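Local atomic coordinates of transcription factor SPN1 (Saccharomyces cerevisiae, PDB entry 3NFQ), a protein that helps regulate transcription by RNA polymerase II, may act both during and after recruitment of the TATA-binding protein, and interacts with SPT6. Residues Leu93-Phe96 / Glu97-Lys100; Val124-Phe127 / Tyr128-Ser131; Ser80-Ile83 / Trp84-Leu88; Ala28-Leu31 / Asp32-Leu36; Leu138-Leu141 / Ala142-Leu145. All coordinates share one frame; numbering follows the deposited sequence.

Interaction 1 (Leu93-Phe96 / Glu97-Lys100); sequences LPSF and EIQK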
loop_
_atom_site.group_PDB
_atom_site.type_symbol
_atom_site.label_atom_id
_atom_site.label_comp_id
_atom_site.label_asym_id
_atom_site.label_seq_id
_atom_site.Cartn_x
_atom_site.Cartn_y
_atom_site.Cartn_z
ATOM N N LEU A 93 -11.905 2.087 -5.066
ATOM C CA LEU A 93 -10.858 1.697 -4.178
ATOM C C LEU A 93 -10.553 0.198 -4.322
ATOM O O LEU A 93 -11.374 -0.542 -4.880
ATOM C CB LEU A 93 -11.322 2.021 -2.761
ATOM C CG LEU A 93 -11.401 3.534 -2.537
ATOM C CD1 LEU A 93 -12.103 3.748 -1.260
ATOM C CD2 LEU A 93 -9.948 4.117 -2.572
ATOM N N PRO A 94 -9.385 -0.243 -3.844
ATOM C CA PRO A 94 -9.205 -1.724 -3.848
ATOM C C PRO A 94 -10.175 -2.366 -2.889
ATOM O O PRO A 94 -10.919 -1.701 -2.175
ATOM C CB PRO A 94 -7.772 -1.906 -3.356
ATOM C CG PRO A 94 -7.518 -0.617 -2.438
ATOM C CD PRO A 94 -8.243 0.468 -3.229
ATOM N N SER A 95 -10.119 -3.704 -2.798
ATOM C CA SER A 95 -11.058 -4.374 -1.972
ATOM C C SER A 95 -10.822 -4.034 -0.506
ATOM O O SER A 95 -9.708 -3.624 -0.101
ATOM C CB SER A 95 -10.836 -5.888 -2.175
ATOM O OG SER A 95 -9.585 -6.292 -1.654
ATOM N N PHE A 96 -11.852 -4.284 0.307
ATOM C CA PHE A 96 -11.766 -4.111 1.719
ATOM C C PHE A 96 -10.599 -4.912 2.300
ATOM O O PHE A 96 -9.888 -4.436 3.185
ATOM C CB PHE A 96 -13.062 -4.596 2.407
ATOM C CG PHE A 96 -13.052 -4.381 3.898
ATOM C CD1 PHE A 96 -13.189 -3.109 4.415
ATOM C CD2 PHE A 96 -12.838 -5.434 4.792
ATOM C CE1 PHE A 96 -13.202 -2.876 5.798
ATOM C CE2 PHE A 96 -12.797 -5.188 6.190
ATOM C CZ PHE A 96 -12.999 -3.897 6.688
ATOM N N GLU A 97 -10.429 -6.161 1.836
ATOM C CA GLU A 97 -9.348 -6.987 2.354
ATOM C C GLU A 97 -7.950 -6.423 2.131
ATOM O O GLU A 97 -7.105 -6.498 3.016
ATOM C CB GLU A 97 -9.418 -8.380 1.698
ATOM C CG GLU A 97 -10.655 -9.157 2.202
ATOM C CD GLU A 97 -12.012 -8.668 1.649
ATOM O OE1 GLU A 97 -12.080 -8.131 0.512
ATOM O OE2 GLU A 97 -13.020 -8.877 2.361
ATOM N N ILE A 98 -7.732 -5.807 0.963
ATOM C CA ILE A 98 -6.459 -5.129 0.695
ATOM C C ILE A 98 -6.307 -3.864 1.582
ATOM O O ILE A 98 -5.239 -3.605 2.153
ATOM C CB ILE A 98 -6.317 -4.799 -0.798
ATOM C CG1 ILE A 98 -5.850 -6.028 -1.570
ATOM C CG2 ILE A 98 -5.259 -3.557 -1.006
ATOM C CD1 ILE A 98 -6.170 -5.949 -3.011
ATOM N N GLN A 99 -7.380 -3.084 1.713
ATOM C CA GLN A 99 -7.306 -1.877 2.541
ATOM C C GLN A 99 -6.986 -2.246 3.977
ATOM O O GLN A 99 -6.073 -1.711 4.564
ATOM C CB GLN A 99 -8.616 -1.113 2.526
ATOM C CG GLN A 99 -9.098 -0.596 1.143
ATOM C CD GLN A 99 -10.446 0.092 1.238
ATOM O OE1 GLN A 99 -10.698 0.833 2.180
ATOM N NE2 GLN A 99 -11.313 -0.128 0.257
ATOM N N LYS A 100 -7.741 -3.184 4.525
ATOM C CA LYS A 100 -7.583 -3.526 5.925
ATOM C C LYS A 100 -6.226 -4.181 6.207
ATOM O O LYS A 100 -5.557 -3.872 7.209
ATOM C CB LYS A 100 -8.706 -4.469 6.332
ATOM C CG LYS A 100 -8.700 -4.611 7.814
ATOM C CD LYS A 100 -9.639 -5.725 8.255
ATOM C CE LYS A 100 -9.758 -5.642 9.774
ATOM N NZ LYS A 100 -10.919 -6.467 10.190
HETATM O O HOH W 1 -10.578 -9.094 -1.898
#
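Glu97 lies in the first turn of helix 96-107, whose N-cap is Ser95. The Glu97 chain bends at chi2 (73°), which brings the carboxylate back toward Ser95. There water 1 bridges the two side chains, donating to Glu97 OE1 and also bonding Ser95 OG. Ile98 supplies the capping bond: its N donates to Ser95 OG at 3.2 Å. Ile98 CG2 also rests on Pro94 CB at 3.8 Å, the two side chains crossing at about a right angle. Gln99 ties the loop down twice. Its N donates to Ser95 O, and its NE2 reaches Pro94 O at 2.9 Å in a nearly straight bond (167°). The acceptor lies in the amide plane of Gln99, while the donor is tilted from the carbonyl plane of Pro94. A leucine in place of Gln99 would probably leave Pro94 O without this donor and hold the loop less firmly to the first turn. Tyr128 and Leu138 also pack on the Gln99 side chain. Lys100 N closes the turn on Phe96 O. Its extended side chain runs past the Phe96 ring, with CB over one face near the rim and Lys100 CD 3.8 Å from Phe96 CE2.

Interaction 2 (Val124-Phe127 / Tyr128-Ser131); sequences VVIF and YTKS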
loop_
_atom_site.group_PDB
_atom_site.type_symbol
_atom_site.label_atom_id
_atom_site.label_comp_id
_atom_site.label_asym_id
_atom_site.label_seq_id
_atom_site.Cartn_x
_atom_site.Cartn_y
_atom_site.Cartn_z
ATOM N N VAL A 124 -2.622 9.976 -0.174
ATOM C CA VAL A 124 -3.560 8.828 -0.290
ATOM C C VAL A 124 -4.237 8.511 1.075
ATOM O O VAL A 124 -5.458 8.349 1.151
ATOM C CB VAL A 124 -2.860 7.605 -0.915
ATOM C CG1 VAL A 124 -3.838 6.411 -0.887
ATOM C CG2 VAL A 124 -2.510 7.897 -2.450
ATOM N N VAL A 125 -3.462 8.520 2.152
ATOM C CA VAL A 125 -4.032 8.271 3.491
ATOM C C VAL A 125 -5.002 9.412 3.855
ATOM O O VAL A 125 -6.100 9.177 4.410
ATOM C CB VAL A 125 -2.915 8.027 4.567
ATOM C CG1 VAL A 125 -3.508 7.906 6.005
ATOM C CG2 VAL A 125 -2.159 6.764 4.219
ATOM N N ILE A 126 -4.655 10.645 3.494
ATOM C CA ILE A 126 -5.599 11.746 3.697
ATOM C C ILE A 126 -6.920 11.482 2.943
ATOM O O ILE A 126 -8.011 11.667 3.488
ATOM C CB ILE A 126 -4.964 13.119 3.308
ATOM C CG1 ILE A 126 -3.880 13.490 4.337
ATOM C CG2 ILE A 126 -6.066 14.232 3.232
ATOM C CD1 ILE A 126 -2.936 14.606 3.954
ATOM N N PHE A 127 -6.833 11.038 1.685
ATOM C CA PHE A 127 -8.004 10.722 0.903
ATOM C C PHE A 127 -8.895 9.677 1.636
ATOM O O PHE A 127 -10.137 9.758 1.649
ATOM C CB PHE A 127 -7.565 10.168 -0.485
ATOM C CG PHE A 127 -8.700 9.580 -1.285
ATOM C CD1 PHE A 127 -9.473 10.354 -2.155
ATOM C CD2 PHE A 127 -9.032 8.245 -1.149
ATOM C CE1 PHE A 127 -10.565 9.794 -2.872
ATOM C CE2 PHE A 127 -10.097 7.705 -1.874
ATOM C CZ PHE A 127 -10.849 8.442 -2.713
ATOM N N TYR A 128 -8.257 8.718 2.290
ATOM C CA TYR A 128 -9.036 7.686 3.034
ATOM C C TYR A 128 -9.834 8.319 4.218
ATOM O O TYR A 128 -10.908 7.826 4.593
ATOM C CB TYR A 128 -8.102 6.604 3.543
ATOM C CG TYR A 128 -7.999 5.473 2.524
ATOM C CD1 TYR A 128 -7.208 5.630 1.390
ATOM C CD2 TYR A 128 -8.694 4.260 2.687
ATOM C CE1 TYR A 128 -7.095 4.593 0.415
ATOM C CE2 TYR A 128 -8.571 3.205 1.718
ATOM C CZ TYR A 128 -7.759 3.404 0.576
ATOM O OH TYR A 128 -7.603 2.459 -0.424
ATOM N N THR A 129 -9.306 9.420 4.771
ATOM C CA THR A 129 -9.997 10.106 5.902
ATOM C C THR A 129 -11.281 10.809 5.485
ATOM O O THR A 129 -12.186 11.028 6.337
ATOM C CB THR A 129 -9.106 11.102 6.642
ATOM O OG1 THR A 129 -8.901 12.280 5.827
ATOM C CG2 THR A 129 -7.779 10.487 7.033
ATOM N N LYS A 130 -11.373 11.106 4.186
ATOM C CA LYS A 130 -12.466 11.897 3.558
ATOM C C LYS A 130 -13.448 11.155 2.644
ATOM O O LYS A 130 -14.633 11.527 2.576
ATOM C CB LYS A 130 -11.855 13.011 2.696
ATOM C CG LYS A 130 -11.153 14.138 3.457
ATOM C CD LYS A 130 -10.477 14.970 2.370
ATOM C CE LYS A 130 -9.449 15.987 2.872
ATOM N NZ LYS A 130 -8.746 16.572 1.660
ATOM N N SER A 131 -12.993 10.121 1.921
ATOM C CA SER A 131 -13.828 9.494 0.905
ATOM C C SER A 131 -15.035 8.849 1.530
ATOM O O SER A 131 -14.921 8.097 2.517
ATOM C CB SER A 131 -13.041 8.462 0.082
ATOM O OG SER A 131 -13.902 7.461 -0.476
#
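Phe127 O is gripped by two backbone donors near the end of the helix. Ser131 N comes in almost straight along the C=O direction, 2.9 Å from Phe127 O, whereas Lys130 N sits above the carbonyl plane, 3.1 Å from Phe127 O. Ile126 O takes the hydroxyl of Thr129, whose OG1 donates to it at 2.6 Å. The donor lies in the carbonyl plane, on a lone pair. Thr129 holds OG1 between its backbone N and carbonyl carbon (chi1 73°), which turns the hydroxyl back along the helix. The same oxygen receives only weak bonds from Thr129 N and Lys130 N. Ser131 also lays its CB over a face of the Phe127 ring, a CH-pi contact 3.9 Å from the ring centroid. Phe127 reaches this place with CG anti to the backbone N (chi1 170°). The Ser131 hydroxyl turns to Arg133 N just beyond.

Tyr128 lies beside Val124 and points the same way, with Val124 CG1 4.0 Å from Tyr128 CE1. Val124 O is at the edge of the tyrosine ring, in its plane, and also accepts from Tyr128 N. On the exposed side, Lys130 runs alongside Ile126, and its CE meets Ile126 CG2 at 3.8 Å.

One side of helix 121-130 packs into the bundle. Tyr128 OH bonds to Leu85 O at the end of helix 77-85, and its ring meets Phe103 of helix 96-107 edge-to-face. Val125 and Thr129 both pack on Ala142 of helix 136-149.

Interaction 3 (Ser80-Ile83 / Trp84-Leu88); sequences SVRI and WLEPL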
loop_
_atom_site.group_PDB
_atom_site.type_symbol
_atom_site.label_atom_id
_atom_site.label_comp_id
_atom_site.label_asym_id
_atom_site.label_seq_id
_atom_site.Cartn_x
_atom_site.Cartn_y
_atom_site.Cartn_z
ATOM N N SER A 80 5.001 1.573 -3.411
ATOM C CA SER A 80 4.190 0.469 -3.920
ATOM C C SER A 80 2.939 0.209 -3.072
ATOM O O SER A 80 1.923 -0.143 -3.623
ATOM C CB SER A 80 5.009 -0.807 -3.971
ATOM O OG SER A 80 6.061 -0.706 -4.934
ATOM N N VAL A 81 3.045 0.355 -1.753
ATOM C CA VAL A 81 1.855 0.270 -0.862
ATOM C C VAL A 81 0.872 1.332 -1.225
ATOM O O VAL A 81 -0.327 1.093 -1.365
ATOM C CB VAL A 81 2.251 0.387 0.632
ATOM C CG1 VAL A 81 0.982 0.461 1.560
ATOM C CG2 VAL A 81 3.175 -0.766 0.994
ATOM N N ARG A 82 1.379 2.530 -1.478
ATOM C CA ARG A 82 0.513 3.593 -1.858
ATOM C C ARG A 82 -0.176 3.308 -3.163
ATOM O O ARG A 82 -1.354 3.637 -3.330
ATOM C CB ARG A 82 1.379 4.844 -2.024
ATOM C CG ARG A 82 0.617 6.016 -2.532
ATOM C CD ARG A 82 1.615 6.801 -3.357
ATOM N NE ARG A 82 1.326 6.645 -4.724
ATOM C CZ ARG A 82 2.119 6.864 -5.771
ATOM N NH1 ARG A 82 3.400 7.228 -5.723
ATOM N NH2 ARG A 82 1.547 6.662 -6.938
ATOM N N ILE A 83 0.548 2.722 -4.118
ATOM C CA ILE A 83 -0.100 2.389 -5.422
ATOM C C ILE A 83 -1.255 1.373 -5.249
ATOM O O ILE A 83 -2.303 1.468 -5.899
ATOM C CB ILE A 83 0.958 1.819 -6.401
ATOM C CG1 ILE A 83 1.804 2.983 -6.913
ATOM C CG2 ILE A 83 0.304 1.176 -7.657
ATOM C CD1 ILE A 83 3.146 2.490 -7.538
ATOM N N TRP A 84 -1.059 0.373 -4.382
ATOM C CA TRP A 84 -2.180 -0.518 -4.072
ATOM C C TRP A 84 -3.398 0.180 -3.461
ATOM O O TRP A 84 -4.523 -0.170 -3.781
ATOM C CB TRP A 84 -1.729 -1.688 -3.178
ATOM C CG TRP A 84 -0.937 -2.696 -3.899
ATOM C CD1 TRP A 84 -0.197 -2.517 -5.033
ATOM C CD2 TRP A 84 -0.771 -4.051 -3.517
ATOM N NE1 TRP A 84 0.448 -3.683 -5.361
ATOM C CE2 TRP A 84 0.090 -4.648 -4.463
ATOM C CE3 TRP A 84 -1.282 -4.833 -2.480
ATOM C CZ2 TRP A 84 0.443 -5.960 -4.412
ATOM C CZ3 TRP A 84 -0.901 -6.171 -2.405
ATOM C CH2 TRP A 84 -0.055 -6.725 -3.357
ATOM N N LEU A 85 -3.190 1.203 -2.627
ATOM C CA LEU A 85 -4.297 1.822 -1.878
ATOM C C LEU A 85 -4.970 2.915 -2.688
ATOM O O LEU A 85 -6.130 3.242 -2.449
ATOM C CB LEU A 85 -3.713 2.446 -0.594
ATOM C CG LEU A 85 -3.370 1.402 0.509
ATOM C CD1 LEU A 85 -2.629 2.062 1.668
ATOM C CD2 LEU A 85 -4.646 0.709 0.967
ATOM N N GLU A 86 -4.228 3.516 -3.604
ATOM C CA GLU A 86 -4.740 4.748 -4.209
ATOM C C GLU A 86 -5.985 4.533 -5.040
ATOM O O GLU A 86 -6.165 3.479 -5.689
ATOM C CB GLU A 86 -3.631 5.461 -5.032
ATOM C CG GLU A 86 -3.423 4.958 -6.401
ATOM C CD GLU A 86 -2.104 5.458 -7.046
ATOM O OE1 GLU A 86 -1.532 6.436 -6.560
ATOM O OE2 GLU A 86 -1.655 4.860 -8.051
ATOM N N PRO A 87 -6.873 5.541 -5.039
ATOM C CA PRO A 87 -8.093 5.430 -5.801
ATOM C C PRO A 87 -7.806 5.527 -7.268
ATOM O O PRO A 87 -6.851 6.204 -7.688
ATOM C CB PRO A 87 -8.937 6.649 -5.353
ATOM C CG PRO A 87 -7.988 7.563 -4.756
ATOM C CD PRO A 87 -6.824 6.767 -4.219
ATOM N N LEU A 88 -8.676 4.913 -8.052
ATOM C CA LEU A 88 -8.583 5.048 -9.494
ATOM C C LEU A 88 -9.247 6.387 -9.789
ATOM O O LEU A 88 -9.871 6.973 -8.910
ATOM C CB LEU A 88 -9.379 3.951 -10.190
ATOM C CG LEU A 88 -8.914 2.492 -9.895
ATOM C CD1 LEU A 88 -9.771 1.589 -10.741
ATOM C CD2 LEU A 88 -7.522 2.337 -10.298
HETATM O O HOH W 2 -4.950 1.337 -7.034
#
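The carboxylate of Glu86 lies at the edge of the Arg82 guanidinium, one turn along the chain. Arg82 NH2 donates to Glu86 OE1 at 3.1 Å, on the syn side of the carboxylate, and a weaker bond from Arg82 NE goes to the same oxygen. Glu86 OE1 stays close to the guanidinium plane, but the two flat groups are turned 42° apart. Arg82 bends at chi2 and chi3 to bring its end back to Glu86, and NH1 is taken by Ser119 O. An alanine in place of Glu86 would probably leave NH2 and NE of Arg82 without their charged mate, its end held mainly through Ser119 O. Trp84 NE1 bonds to Met25 O of helix 10-42, while Lys52, Leu55, Leu56 and Val59 of helix 51-63 pack on its side chain. Val81 and Leu85 lie side by side, with Val81 CG1 4.0 Å from Leu85 CD1.

The backbone of Trp84 and Leu85 is still helical, with Trp84 N donating to Ser80 O at 3.1 Å. Glu86 N still bonds to Arg82 O at 2.9 Å, although Glu86 is the first residue to leave helical geometry. Water 2 sits near Ile83 O and Glu86 O. This is the C-terminal end of a core helix in an all-helical bundle, with an i to i+4 salt bridge from its last turn to the first residue beyond it.

Interaction 4 (Ala28-Leu31 / Asp32-Leu36); sequences AAQL and DIDTL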
loop_
_atom_site.group_PDB
_atom_site.type_symbol
_atom_site.label_atom_id
_atom_site.label_comp_id
_atom_site.label_asym_id
_atom_site.label_seq_id
_atom_site.Cartn_x
_atom_site.Cartn_y
_atom_site.Cartn_z
ATOM N N ALA A 28 2.100 -6.511 -10.149
ATOM C CA ALA A 28 0.739 -6.991 -9.832
ATOM C C ALA A 28 -0.326 -5.928 -9.978
ATOM O O ALA A 28 -1.437 -6.178 -10.484
ATOM C CB ALA A 28 0.708 -7.579 -8.430
ATOM N N ALA A 29 -0.007 -4.698 -9.561
ATOM C CA ALA A 29 -0.981 -3.646 -9.652
ATOM C C ALA A 29 -1.333 -3.274 -11.114
ATOM O O ALA A 29 -2.521 -3.008 -11.451
ATOM C CB ALA A 29 -0.479 -2.447 -8.903
ATOM N N GLN A 30 -0.293 -3.214 -11.953
ATOM C CA GLN A 30 -0.464 -2.963 -13.398
ATOM C C GLN A 30 -1.231 -4.097 -14.061
ATOM O O GLN A 30 -2.162 -3.879 -14.796
ATOM C CB GLN A 30 0.909 -2.760 -14.080
ATOM C CG GLN A 30 0.747 -2.203 -15.536
ATOM C CD GLN A 30 -0.187 -0.957 -15.596
ATOM O OE1 GLN A 30 0.002 0.011 -14.857
ATOM N NE2 GLN A 30 -1.222 -1.013 -16.459
ATOM N N LEU A 31 -0.869 -5.329 -13.772
ATOM C CA LEU A 31 -1.683 -6.438 -14.326
ATOM C C LEU A 31 -3.160 -6.356 -13.954
ATOM O O LEU A 31 -4.044 -6.551 -14.807
ATOM C CB LEU A 31 -1.110 -7.806 -13.966
ATOM C CG LEU A 31 0.247 -8.129 -14.548
ATOM C CD1 LEU A 31 0.806 -9.337 -13.859
ATOM C CD2 LEU A 31 0.203 -8.344 -16.055
ATOM N N ASP A 32 -3.447 -6.089 -12.680
ATOM C CA ASP A 32 -4.828 -5.952 -12.221
ATOM C C ASP A 32 -5.550 -4.763 -12.898
ATOM O O ASP A 32 -6.709 -4.866 -13.264
ATOM C CB ASP A 32 -4.855 -5.811 -10.682
ATOM C CG ASP A 32 -4.671 -7.157 -9.977
ATOM O OD1 ASP A 32 -4.556 -8.160 -10.720
ATOM O OD2 ASP A 32 -4.639 -7.215 -8.714
ATOM N N ILE A 33 -4.873 -3.643 -13.073
ATOM C CA ILE A 33 -5.501 -2.564 -13.806
ATOM C C ILE A 33 -5.868 -3.019 -15.263
ATOM O O ILE A 33 -6.961 -2.693 -15.790
ATOM C CB ILE A 33 -4.599 -1.286 -13.803
ATOM C CG1 ILE A 33 -4.585 -0.607 -12.426
ATOM C CG2 ILE A 33 -5.106 -0.242 -14.830
ATOM C CD1 ILE A 33 -5.952 -0.175 -11.972
ATOM N N ASP A 34 -4.961 -3.758 -15.916
ATOM C CA ASP A 34 -5.240 -4.242 -17.268
ATOM C C ASP A 34 -6.473 -5.106 -17.239
ATOM O O ASP A 34 -7.355 -4.965 -18.095
ATOM C CB ASP A 34 -4.057 -5.019 -17.855
ATOM C CG ASP A 34 -2.823 -4.153 -18.111
ATOM O OD1 ASP A 34 -2.895 -2.895 -18.095
ATOM O OD2 ASP A 34 -1.743 -4.760 -18.324
ATOM N N THR A 35 -6.552 -6.016 -16.262
ATOM C CA THR A 35 -7.708 -6.899 -16.159
ATOM C C THR A 35 -9.033 -6.171 -15.920
ATOM O O THR A 35 -10.093 -6.499 -16.547
ATOM C CB THR A 35 -7.523 -7.920 -15.052
ATOM O OG1 THR A 35 -6.434 -8.776 -15.365
ATOM C CG2 THR A 35 -8.760 -8.746 -14.823
ATOM N N LEU A 36 -8.985 -5.193 -15.015
ATOM C CA LEU A 36 -10.159 -4.381 -14.741
ATOM C C LEU A 36 -10.634 -3.699 -16.024
ATOM O O LEU A 36 -11.821 -3.772 -16.359
ATOM C CB LEU A 36 -9.872 -3.369 -13.623
ATOM C CG LEU A 36 -11.041 -2.385 -13.333
ATOM C CD1 LEU A 36 -12.299 -3.086 -12.874
ATOM C CD2 LEU A 36 -10.571 -1.390 -12.280
HETATM O O HOH W 3 -4.981 -9.398 -13.223
#
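Ala28 O accepts the backbone N of Asp32 at 3.0 Å. The carboxylate of Asp32 lies near the same oxygen, but this is mere proximity, and other groups hold it. Asp32 is buried, but its charge is well matched: OD2 forms a salt bridge with Lys52, and OD1 accepts from Gln51 N, both at the start of helix 51-63. These partners would probably favour the charged form of the acid.

Ala29 follows, its O taking Ile33 N. The small methyl of Ala29 packs on Ile83 and Trp84 of helix 77-85, while Ile33 brings CG1 to 3.3 Å from Ala29 O.

Gln30 makes the direct side-chain bond of this stretch. Its CG is anti to the backbone N (chi1 -168°) and the chain bends at chi2, which brings the amide over to Asp34. Gln30 NE2 donates to Asp34 OD1 at 3.0 Å with a moderately bent angle of 140°. The acceptor is near the amide plane, but the amide nitrogen comes from above the carboxylate plane. The two planes stand 55° apart.

Leu31 O accepts Thr35 N at 2.9 Å. Water 3 joins the side chains beside this bond: it donates to Asp32 OD1 at 2.8 Å and bonds Thr35 OG1 at 2.7 Å, with a weak third bond to Leu31 O.

All this is regular alpha-helix within the long helix 10-42. The Gln30 and Asp34 pair is a surface i to i+4 link, while Ala28, Ala29 and Asp32 belong to the side that meets the rest of the helical domain.

Interaction 5 (Leu138-Leu141 / Ala142-Leu145); sequences LARL and AEKL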
loop_
_atom_site.group_PDB
_atom_site.type_symbol
_atom_site.label_atom_id
_atom_site.label_comp_id
_atom_site.label_asym_id
_atom_site.label_seq_id
_atom_site.Cartn_x
_atom_site.Cartn_y
_atom_site.Cartn_z
ATOM N N LEU A 138 -11.732 2.123 8.942
ATOM C CA LEU A 138 -10.498 2.384 8.229
ATOM C C LEU A 138 -10.260 3.881 8.065
ATOM O O LEU A 138 -9.126 4.297 8.136
ATOM C CB LEU A 138 -10.489 1.683 6.848
ATOM C CG LEU A 138 -10.532 0.144 6.980
ATOM C CD1 LEU A 138 -10.538 -0.444 5.576
ATOM C CD2 LEU A 138 -9.279 -0.293 7.696
ATOM N N ALA A 139 -11.318 4.676 7.903
ATOM C CA ALA A 139 -11.185 6.128 7.763
ATOM C C ALA A 139 -10.602 6.720 9.054
ATOM O O ALA A 139 -9.700 7.570 9.025
ATOM C CB ALA A 139 -12.555 6.777 7.403
ATOM N N ARG A 140 -11.065 6.194 10.196
ATOM C CA ARG A 140 -10.577 6.677 11.494
ATOM C C ARG A 140 -9.172 6.210 11.776
ATOM O O ARG A 140 -8.377 6.901 12.374
ATOM C CB ARG A 140 -11.548 6.214 12.590
ATOM C CG ARG A 140 -12.912 6.875 12.490
ATOM C CD ARG A 140 -12.859 8.452 12.513
ATOM N NE ARG A 140 -13.688 8.823 11.403
ATOM C CZ ARG A 140 -13.285 9.352 10.240
ATOM N NH1 ARG A 140 -12.033 9.774 9.997
ATOM N NH2 ARG A 140 -14.198 9.506 9.315
ATOM N N LEU A 141 -8.855 4.989 11.376
ATOM C CA LEU A 141 -7.496 4.503 11.506
ATOM C C LEU A 141 -6.572 5.375 10.628
ATOM O O LEU A 141 -5.491 5.774 11.080
ATOM C CB LEU A 141 -7.384 2.978 11.203
ATOM C CG LEU A 141 -5.932 2.465 11.054
ATOM C CD1 LEU A 141 -5.068 2.676 12.283
ATOM C CD2 LEU A 141 -6.004 0.955 10.643
ATOM N N ALA A 142 -7.021 5.736 9.417
ATOM C CA ALA A 142 -6.207 6.590 8.522
ATOM C C ALA A 142 -5.977 7.958 9.196
ATOM O O ALA A 142 -4.903 8.493 9.155
ATOM C CB ALA A 142 -6.918 6.743 7.147
ATOM N N GLU A 143 -7.002 8.499 9.843
ATOM C CA GLU A 143 -6.897 9.778 10.536
ATOM C C GLU A 143 -5.954 9.700 11.742
ATOM O O GLU A 143 -5.185 10.622 11.974
ATOM C CB GLU A 143 -8.323 10.215 10.927
ATOM C CG GLU A 143 -8.410 11.277 11.901
ATOM C CD GLU A 143 -9.830 11.414 12.421
ATOM O OE1 GLU A 143 -9.951 11.395 13.669
ATOM O OE2 GLU A 143 -10.801 11.466 11.579
ATOM N N LYS A 144 -5.990 8.596 12.484
ATOM C CA LYS A 144 -5.028 8.368 13.575
ATOM C C LYS A 144 -3.611 8.263 13.059
ATOM O O LYS A 144 -2.677 8.817 13.644
ATOM C CB LYS A 144 -5.356 7.069 14.321
ATOM C CG LYS A 144 -4.292 6.731 15.371
ATOM C CD LYS A 144 -4.367 5.229 15.681
ATOM C CE LYS A 144 -3.011 4.620 16.051
ATOM N NZ LYS A 144 -3.407 3.327 16.809
ATOM N N LEU A 145 -3.433 7.537 11.952
ATOM C CA LEU A 145 -2.073 7.306 11.458
ATOM C C LEU A 145 -1.481 8.592 10.900
ATOM O O LEU A 145 -0.314 8.879 11.131
ATOM C CB LEU A 145 -2.070 6.265 10.365
ATOM C CG LEU A 145 -2.294 4.862 10.955
ATOM C CD1 LEU A 145 -2.407 3.891 9.767
ATOM C CD2 LEU A 145 -1.143 4.486 11.832
#
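Helix 136-149, part of the region related to the TFIIS N-terminal helical bundle, carries a salt bridge on its exposed side and a leucine pair further round. Arg140 and Glu143, three residues apart, form the bridge, with Arg140 NH1 2.6 Å from Glu143 OE2. Two kinks, at chi2 and chi3, swing the Arg140 guanidinium round to Glu143. The glutamate chain is extended, with CG anti to the backbone N (chi1 165°). The guanidinium and carboxylate planes lie 27° apart, and Glu143 OE2 approaches the guanidinium obliquely. Ala139 CB lies 3.5 Å above one face of that group, toward its rim, and Glu143 CB is at the edge.

Leu141 and Leu145 are the apolar pair. Leu141 CD1 touches Leu145 CG at 3.8 Å, and Leu141 CD1 and Leu145 CD1 are 3.9 Å apart. Leu145 CG also sits close to Leu141 O, 3.3 Å away, beside the bond that this oxygen accepts from Leu145 N at 2.8 Å. The three preceding backbone bonds follow the same i to i+4 pattern: Ala142 N donates to Leu138 O, Glu143 N to Ala139 O and Lys144 N to Arg140 O.

Ala142 puts its methyl against Val125, Tyr128 and Thr129 of helix 121-130. Leu138 packs on Phe96 and Gln99 of helix 96-107.

Leu138 and Ala142 thus face the neighbouring helices. The Arg140-Glu143 pair is exposed, though the Glu143 side chain also touches Thr129, and solvent would probably weaken the attraction between the two charges.

Along the chain the order is interaction 4, 3, 1, 2 and 5, each closing before the next opens. Interaction 3 lies nearest the middle, about 5 Å from the chain centre. It touches interactions 1, 2 and 4, so helix 77-85 joins the long helix 10-42 to the later helices. Interactions 1, 2 and 5 touch one another, bringing helices 96-107, 121-130 and 136-149 together. The centres of interactions 2 and 5 are about 8 Å apart. Interactions 4 and 5 lie on opposite sides of the chain centre, their centres about 27 Å apart. Together the five sites run across one compact, all-helical domain of the longer protein.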